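Local coordinates for 2L protein (Yaba-like disease virus, PDB 3IT8) that binds tumour necrosis factor alpha through a poxvirus version of the MHC class I fold, at residues Tyr5-Val9 with Tyr64-Tyr70; Asp195-Glu201 with Thr266-Thr272. One frame throughout, in Å; residues are numbered along the deposited sequence.

The two contacts sample the two parts of an MHC class I-like chain. Contact 1 comes first in the sequence and lies in the N-terminal platform, where helix 61-82 rests on strand 2-10 of the eight-stranded antiparallel sheet. Contact 2 follows in series, within the Ig-like domain, where strands 198-207 and 263-271 pair edge to edge in a four-stranded sheet. They share no sheet or helix: their centres are about 41 Å apart, on opposite sides of the chain's centre, and their nearest atoms about 23 Å. One joins helix to sheet mainly through side chains, the other strand to strand largely through backbone. No other protein chain of the complex touches either.

Contact 1 of 2, residues Tyr5-Val9 with Tyr64-Tyr70; sequences YNYTV and YNFNFWY. With NAG (2-acetamido-2-deoxy-beta-D-glucopyranose), chain M.
This is a buried helix-on-sheet contact in the MHC-like platform: strand 5-9, an inner strand of the eight-stranded sheet, packs against segment 64-70 of helix 61-82. The short axes approach to 9.4 Å and cross at -34°, both running N to C the same general way. The strand is regularly extended (phi -109° to -140°), so its side chains alternate. Tyr5, Tyr7 and Val9 face the helix; Asn6 and Thr8 take the other face, where an N-linked NAG (Asn6 ND2 to NAG C1 1.5 Å) is also hydrogen-bonded to Lys4 NZ. CA atoms match Tyr5 to Tyr64 (9.1 Å), Tyr7 to Trp69 (7.6 Å) and Val9 to Tyr70 (6.7 Å). Tyr64 and Asn65 have positive phi (56° and 51°); right-handed helical angles follow from Phe66. Large rings bridge the wide gap. The edge of Tyr64 meets the face of Tyr5 at 75°, centroids 5.4 Å apart; Tyr5 OH is hydrogen-bonded to Tyr170 OH, and Tyr64 OH to Asp23 OD2 and Thr31 OG1. Further along, Val9 CG1 touches Tyr70 CD1 at 3.9 Å. Tyr7 (chi1 m) is the centrepiece: Trp69 turns its five-membered ring's edge to the Tyr7 face, centroids 4.5 Å apart, planes at 50°. Tyrosine serves here because Tyr7 OH donates to Tyr64 O (2.7 Å) and accepts from a water (2.9 Å), which donates to Asn65 OD1 (3.2 Å) and accepts from Trp69 NE1 (2.8 Å).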
loop_
_atom_site.group_PDB
_atom_site.type_symbol
_atom_site.label_atom_id
_atom_site.label_comp_id
_atom_site.label_asym_id
_atom_site.label_seq_id
_atom_site.Cartn_x
_atom_site.Cartn_y
_atom_site.Cartn_z
ATOM N N TYR D 5 13.622 29.568 -21.587
ATOM C CA TYR D 5 13.731 30.915 -21.021
ATOM C C TYR D 5 15.162 31.413 -21.260
ATOM O O TYR D 5 16.133 30.715 -20.948
ATOM C CB TYR D 5 13.442 30.888 -19.525
ATOM C CG TYR D 5 11.978 30.762 -19.168
ATOM C CD1 TYR D 5 11.012 30.540 -20.149
ATOM C CD2 TYR D 5 11.553 30.850 -17.842
ATOM C CE1 TYR D 5 9.654 30.404 -19.820
ATOM C CE2 TYR D 5 10.200 30.709 -17.501
ATOM C CZ TYR D 5 9.262 30.485 -18.494
ATOM O OH TYR D 5 7.939 30.327 -18.159
ATOM N N ASN D 6 15.302 32.609 -21.812
ATOM C CA ASN D 6 16.619 33.168 -22.117
ATOM C C ASN D 6 16.725 34.575 -21.549
ATOM O O ASN D 6 15.995 35.467 -21.963
ATOM C CB ASN D 6 16.817 33.186 -23.652
ATOM C CG ASN D 6 18.178 33.729 -24.094
ATOM O OD1 ASN D 6 18.996 34.172 -23.282
ATOM N ND2 ASN D 6 18.394 33.690 -25.412
ATOM N N TYR D 7 17.606 34.764 -20.579
ATOM C CA TYR D 7 17.828 36.081 -20.005
ATOM C C TYR D 7 19.206 36.526 -20.483
ATOM O O TYR D 7 20.177 35.779 -20.341
ATOM C CB TYR D 7 17.854 36.045 -18.478
ATOM C CG TYR D 7 16.575 35.629 -17.810
ATOM C CD1 TYR D 7 16.257 34.284 -17.654
ATOM C CD2 TYR D 7 15.714 36.576 -17.263
ATOM C CE1 TYR D 7 15.119 33.889 -16.957
ATOM C CE2 TYR D 7 14.575 36.195 -16.571
ATOM C CZ TYR D 7 14.285 34.842 -16.414
ATOM O OH TYR D 7 13.183 34.430 -15.691
ATOM N N THR D 8 19.311 37.735 -21.027
ATOM C CA THR D 8 20.606 38.196 -21.492
ATOM C C THR D 8 20.936 39.661 -21.230
ATOM O O THR D 8 20.165 40.546 -21.601
ATOM C CB THR D 8 20.744 37.952 -23.000
ATOM O OG1 THR D 8 20.426 36.586 -23.295
ATOM C CG2 THR D 8 22.166 38.246 -23.455
ATOM N N VAL D 9 22.067 39.922 -20.576
ATOM C CA VAL D 9 22.500 41.302 -20.384
ATOM C C VAL D 9 23.760 41.474 -21.264
ATOM O O VAL D 9 24.618 40.581 -21.337
ATOM C CB VAL D 9 22.812 41.636 -18.912
ATOM C CG1 VAL D 9 21.665 41.205 -18.046
ATOM C CG2 VAL D 9 24.086 40.980 -18.484
ATOM N N TYR D 64 8.508 37.259 -14.932
ATOM C CA TYR D 64 9.592 36.280 -14.896
ATOM C C TYR D 64 10.774 36.687 -14.027
ATOM O O TYR D 64 11.921 36.352 -14.348
ATOM C CB TYR D 64 10.099 36.002 -16.318
ATOM C CG TYR D 64 9.011 35.621 -17.300
ATOM C CD1 TYR D 64 8.055 36.549 -17.708
ATOM C CD2 TYR D 64 8.927 34.321 -17.808
ATOM C CE1 TYR D 64 7.046 36.204 -18.588
ATOM C CE2 TYR D 64 7.925 33.958 -18.691
ATOM C CZ TYR D 64 6.984 34.906 -19.080
ATOM O OH TYR D 64 5.988 34.554 -19.969
ATOM N N ASN D 65 10.498 37.386 -12.926
ATOM C CA ASN D 65 11.552 37.847 -12.030
ATOM C C ASN D 65 12.623 38.575 -12.837
ATOM O O ASN D 65 13.810 38.466 -12.523
ATOM C CB ASN D 65 12.192 36.665 -11.312
ATOM C CG ASN D 65 11.213 35.910 -10.447
ATOM O OD1 ASN D 65 11.084 34.700 -10.566
ATOM N ND2 ASN D 65 10.525 36.616 -9.562
ATOM N N PHE D 66 12.209 39.309 -13.875
ATOM C CA PHE D 66 13.158 40.022 -14.728
ATOM C C PHE D 66 14.058 41.028 -14.015
ATOM O O PHE D 66 15.277 40.994 -14.176
ATOM C CB PHE D 66 12.447 40.746 -15.863
ATOM C CG PHE D 66 13.384 41.389 -16.821
ATOM C CD1 PHE D 66 13.972 40.654 -17.833
ATOM C CD2 PHE D 66 13.733 42.718 -16.679
ATOM C CE1 PHE D 66 14.902 41.236 -18.696
ATOM C CE2 PHE D 66 14.665 43.312 -17.537
ATOM C CZ PHE D 66 15.248 42.569 -18.546
ATOM N N ASN D 67 13.467 41.932 -13.243
ATOM C CA ASN D 67 14.266 42.922 -12.545
ATOM C C ASN D 67 15.303 42.217 -11.695
ATOM O O ASN D 67 16.461 42.628 -11.677
ATOM C CB ASN D 67 13.388 43.816 -11.671
ATOM C CG ASN D 67 12.302 44.512 -12.461
ATOM O OD1 ASN D 67 12.496 44.858 -13.618
ATOM N ND2 ASN D 67 11.157 44.732 -11.838
ATOM N N PHE D 68 14.902 41.147 -11.007
ATOM C CA PHE D 68 15.839 40.407 -10.163
ATOM C C PHE D 68 17.027 39.903 -10.969
ATOM O O PHE D 68 18.179 40.179 -10.637
ATOM C CB PHE D 68 15.158 39.223 -9.499
ATOM C CG PHE D 68 16.121 38.251 -8.883
ATOM C CD1 PHE D 68 16.611 38.457 -7.602
ATOM C CD2 PHE D 68 16.567 37.133 -9.606
ATOM C CE1 PHE D 68 17.528 37.580 -7.034
ATOM C CE2 PHE D 68 17.489 36.246 -9.051
ATOM C CZ PHE D 68 17.972 36.472 -7.754
ATOM N N TRP D 69 16.743 39.162 -12.034
ATOM C CA TRP D 69 17.798 38.612 -12.867
ATOM C C TRP D 69 18.636 39.667 -13.580
ATOM O O TRP D 69 19.868 39.605 -13.586
ATOM C CB TRP D 69 17.205 37.634 -13.883
ATOM C CG TRP D 69 16.755 36.347 -13.258
ATOM C CD1 TRP D 69 15.477 35.859 -13.193
ATOM C CD2 TRP D 69 17.581 35.399 -12.563
ATOM N NE1 TRP D 69 15.455 34.672 -12.500
ATOM C CE2 TRP D 69 16.732 34.363 -12.102
ATOM C CE3 TRP D 69 18.960 35.325 -12.283
ATOM C CZ2 TRP D 69 17.218 33.259 -11.373
ATOM C CZ3 TRP D 69 19.441 34.229 -11.559
ATOM C CH2 TRP D 69 18.568 33.212 -11.115
ATOM N N TYR D 70 17.982 40.641 -14.190
ATOM C CA TYR D 70 18.728 41.678 -14.882
ATOM C C TYR D 70 19.793 42.254 -13.958
ATOM O O TYR D 70 20.976 42.313 -14.289
ATOM C CB TYR D 70 17.805 42.806 -15.326
ATOM C CG TYR D 70 18.584 43.983 -15.837
ATOM C CD1 TYR D 70 19.139 43.969 -17.115
ATOM C CD2 TYR D 70 18.841 45.078 -15.013
ATOM C CE1 TYR D 70 19.935 45.012 -17.563
ATOM C CE2 TYR D 70 19.636 46.125 -15.438
ATOM C CZ TYR D 70 20.184 46.085 -16.721
ATOM O OH TYR D 70 20.998 47.100 -17.173
HETATM C C1 NAG M . 19.523 34.367 -26.031
HETATM C C2 NAG M . 20.084 33.497 -27.158
HETATM C C3 NAG M . 21.275 34.217 -27.825
HETATM C C4 NAG M . 20.827 35.593 -28.341
HETATM C C5 NAG M . 20.259 36.368 -27.140
HETATM C C6 NAG M . 19.770 37.761 -27.496
HETATM C C7 NAG M . 19.724 31.141 -26.776
HETATM C C8 NAG M . 20.370 29.788 -26.555
HETATM N N2 NAG M . 20.494 32.216 -26.615
HETATM O O3 NAG M . 21.788 33.442 -28.899
HETATM O O4 NAG M . 21.921 36.298 -28.951
HETATM O O5 NAG M . 19.139 35.642 -26.560
HETATM O O6 NAG M . 18.497 37.721 -28.126
HETATM O O7 NAG M . 18.539 31.205 -27.086
HETATM O O HOH W 1 12.944 33.561 -12.955
#

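Contact 2 of 2, residues Asp195-Glu201 with Thr266-Thr272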
loop_
_atom_site.group_PDB
_atom_site.type_symbol
_atom_site.label_atom_id
_atom_site.label_comp_id
_atom_site.label_asym_id
_atom_site.label_seq_id
_atom_site.Cartn_x
_atom_site.Cartn_y
_atom_site.Cartn_z
ATOM N N ASP D 195 39.161 8.495 -45.315
ATOM C CA ASP D 195 40.228 8.160 -44.369
ATOM C C ASP D 195 39.777 7.139 -43.327
ATOM O O ASP D 195 40.517 6.209 -42.996
ATOM C CB ASP D 195 40.762 9.423 -43.672
ATOM C CG ASP D 195 39.943 9.821 -42.458
ATOM O OD1 ASP D 195 38.743 10.127 -42.615
ATOM O OD2 ASP D 195 40.508 9.831 -41.343
ATOM N N GLY D 196 38.562 7.317 -42.814
ATOM C CA GLY D 196 38.030 6.398 -41.824
ATOM C C GLY D 196 37.293 5.254 -42.493
ATOM O O GLY D 196 36.899 5.362 -43.654
ATOM N N ASN D 197 37.099 4.156 -41.770
ATOM C CA ASN D 197 36.409 3.010 -42.343
ATOM C C ASN D 197 34.968 3.306 -42.769
ATOM O O ASN D 197 34.717 3.543 -43.951
ATOM C CB ASN D 197 36.459 1.817 -41.377
ATOM C CG ASN D 197 36.412 2.235 -39.921
ATOM O OD1 ASN D 197 37.295 2.941 -39.428
ATOM N ND2 ASN D 197 35.381 1.792 -39.220
ATOM N N MET D 198 34.031 3.309 -41.822
ATOM C CA MET D 198 32.629 3.562 -42.155
ATOM C C MET D 198 31.992 4.753 -41.427
ATOM O O MET D 198 32.414 5.132 -40.334
ATOM C CB MET D 198 31.808 2.300 -41.892
ATOM C CG MET D 198 30.328 2.449 -42.175
ATOM S SD MET D 198 29.439 0.907 -41.984
ATOM C CE MET D 198 29.208 0.437 -43.729
ATOM N N THR D 199 30.969 5.339 -42.051
ATOM C CA THR D 199 30.255 6.477 -41.477
ATOM C C THR D 199 28.741 6.284 -41.610
ATOM O O THR D 199 28.235 5.917 -42.675
ATOM C CB THR D 199 30.666 7.811 -42.171
ATOM O OG1 THR D 199 30.641 8.866 -41.210
ATOM C CG2 THR D 199 29.704 8.174 -43.314
ATOM N N LEU D 200 28.018 6.523 -40.523
ATOM C CA LEU D 200 26.570 6.380 -40.544
ATOM C C LEU D 200 25.904 7.739 -40.460
ATOM O O LEU D 200 26.316 8.599 -39.683
ATOM C CB LEU D 200 26.112 5.483 -39.398
ATOM C CG LEU D 200 26.322 4.008 -39.728
ATOM C CD1 LEU D 200 26.133 3.153 -38.501
ATOM C CD2 LEU D 200 25.342 3.615 -40.819
ATOM N N GLU D 201 24.879 7.932 -41.277
ATOM C CA GLU D 201 24.174 9.193 -41.311
ATOM C C GLU D 201 22.680 8.987 -41.175
ATOM O O GLU D 201 22.038 8.411 -42.060
ATOM C CB GLU D 201 24.465 9.905 -42.622
ATOM C CG GLU D 201 23.797 11.247 -42.740
ATOM C CD GLU D 201 24.015 11.861 -44.098
ATOM O OE1 GLU D 201 25.190 12.010 -44.495
ATOM O OE2 GLU D 201 23.014 12.191 -44.773
ATOM N N THR D 266 20.096 16.178 -39.719
ATOM C CA THR D 266 21.070 15.239 -40.257
ATOM C C THR D 266 22.094 14.930 -39.189
ATOM O O THR D 266 22.848 15.808 -38.808
ATOM C CB THR D 266 21.808 15.819 -41.467
ATOM O OG1 THR D 266 20.914 15.871 -42.582
ATOM C CG2 THR D 266 23.005 14.963 -41.829
ATOM N N ASP D 267 22.126 13.690 -38.707
ATOM C CA ASP D 267 23.085 13.321 -37.673
ATOM C C ASP D 267 24.074 12.288 -38.187
ATOM O O ASP D 267 23.683 11.220 -38.648
ATOM C CB ASP D 267 22.362 12.784 -36.441
ATOM C CG ASP D 267 23.270 12.700 -35.236
ATOM O OD1 ASP D 267 23.948 13.705 -34.937
ATOM O OD2 ASP D 267 23.314 11.643 -34.581
ATOM N N LEU D 268 25.358 12.610 -38.095
ATOM C CA LEU D 268 26.415 11.727 -38.580
ATOM C C LEU D 268 27.156 11.014 -37.445
ATOM O O LEU D 268 27.207 11.513 -36.326
ATOM C CB LEU D 268 27.411 12.541 -39.411
ATOM C CG LEU D 268 28.275 11.785 -40.418
ATOM C CD1 LEU D 268 27.372 11.211 -41.500
ATOM C CD2 LEU D 268 29.308 12.715 -41.025
ATOM N N VAL D 269 27.731 9.849 -37.735
ATOM C CA VAL D 269 28.459 9.084 -36.726
ATOM C C VAL D 269 29.665 8.361 -37.306
ATOM O O VAL D 269 29.585 7.737 -38.369
ATOM C CB VAL D 269 27.543 8.045 -36.048
ATOM C CG1 VAL D 269 28.355 7.111 -35.166
ATOM C CG2 VAL D 269 26.520 8.753 -35.209
ATOM N N ARG D 270 30.782 8.444 -36.590
ATOM C CA ARG D 270 32.033 7.812 -37.002
ATOM C C ARG D 270 32.026 6.339 -36.597
ATOM O O ARG D 270 32.290 6.010 -35.444
ATOM C CB ARG D 270 33.204 8.527 -36.327
ATOM C CG ARG D 270 34.289 9.008 -37.266
ATOM C CD ARG D 270 35.204 7.883 -37.692
ATOM N NE ARG D 270 36.345 8.395 -38.448
ATOM C CZ ARG D 270 37.384 7.659 -38.831
ATOM N NH1 ARG D 270 37.434 6.367 -38.528
ATOM N NH2 ARG D 270 38.379 8.217 -39.510
ATOM N N THR D 271 31.730 5.455 -37.547
ATOM C CA THR D 271 31.683 4.022 -37.265
ATOM C C THR D 271 33.068 3.430 -37.038
ATOM O O THR D 271 33.516 2.592 -37.814
ATOM C CB THR D 271 31.002 3.236 -38.422
ATOM O OG1 THR D 271 29.688 3.758 -38.651
ATOM C CG2 THR D 271 30.885 1.753 -38.075
ATOM N N THR D 272 33.748 3.865 -35.980
ATOM C CA THR D 272 35.076 3.344 -35.677
ATOM C C THR D 272 34.955 1.859 -35.346
ATOM O O THR D 272 33.880 1.386 -34.976
ATOM C CB THR D 272 35.715 4.083 -34.485
ATOM O OG1 THR D 272 35.812 5.480 -34.795
ATOM C CG2 THR D 272 37.111 3.534 -34.195
#
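Thr271, Arg270 and Glu201 lose the most surface where these antiparallel strands of the Ig-like domain pair. Thr271 lies opposite Met198, its CB 3.7 Å from Met198 CB, and its OG1 packs 3.5 Å from Leu200 CG; a small beta-branched residue fits this crowded spot. Thr271 N makes a weak hydrogen bond to Met198 O (2.9 Å); Thr271 is also the centre of an inverse gamma turn, with Thr272 N to Arg270 O at 2.6 Å. Arg270, beside Thr199 in a non-hydrogen-bonded pair, is long enough to reach the loop before the partner strand. There its NH2 forms a salt bridge with Asp195 OD2 (3.2 Å), and Gly196 CA lies over the guanidinium face, 3.0 Å from NH2. A CB on that residue would strike Arg270 CZ, so glycine suits the place, although this loop is poorly ordered. Glu201 uses its aliphatic part, CB meeting Leu268 CD1 at 3.4 Å and CG meeting Thr266 CG2 at 3.9 Å. Between these ends, Leu200 and Val269 form a hydrogen-bonded pair: Leu200 N to Val269 O is 2.9 Å and Val269 N to Leu200 O 2.7 Å. Val269 O also accepts from Thr199 OG1 at 3.2 Å. Both Leu200 and Val269 side chains reach Trp216 of strand 213-218 in the facing sheet, as expected of an Ig-like sandwich, while strand 185-189 flanks 198-207 and strand 254-255 flanks 263-271.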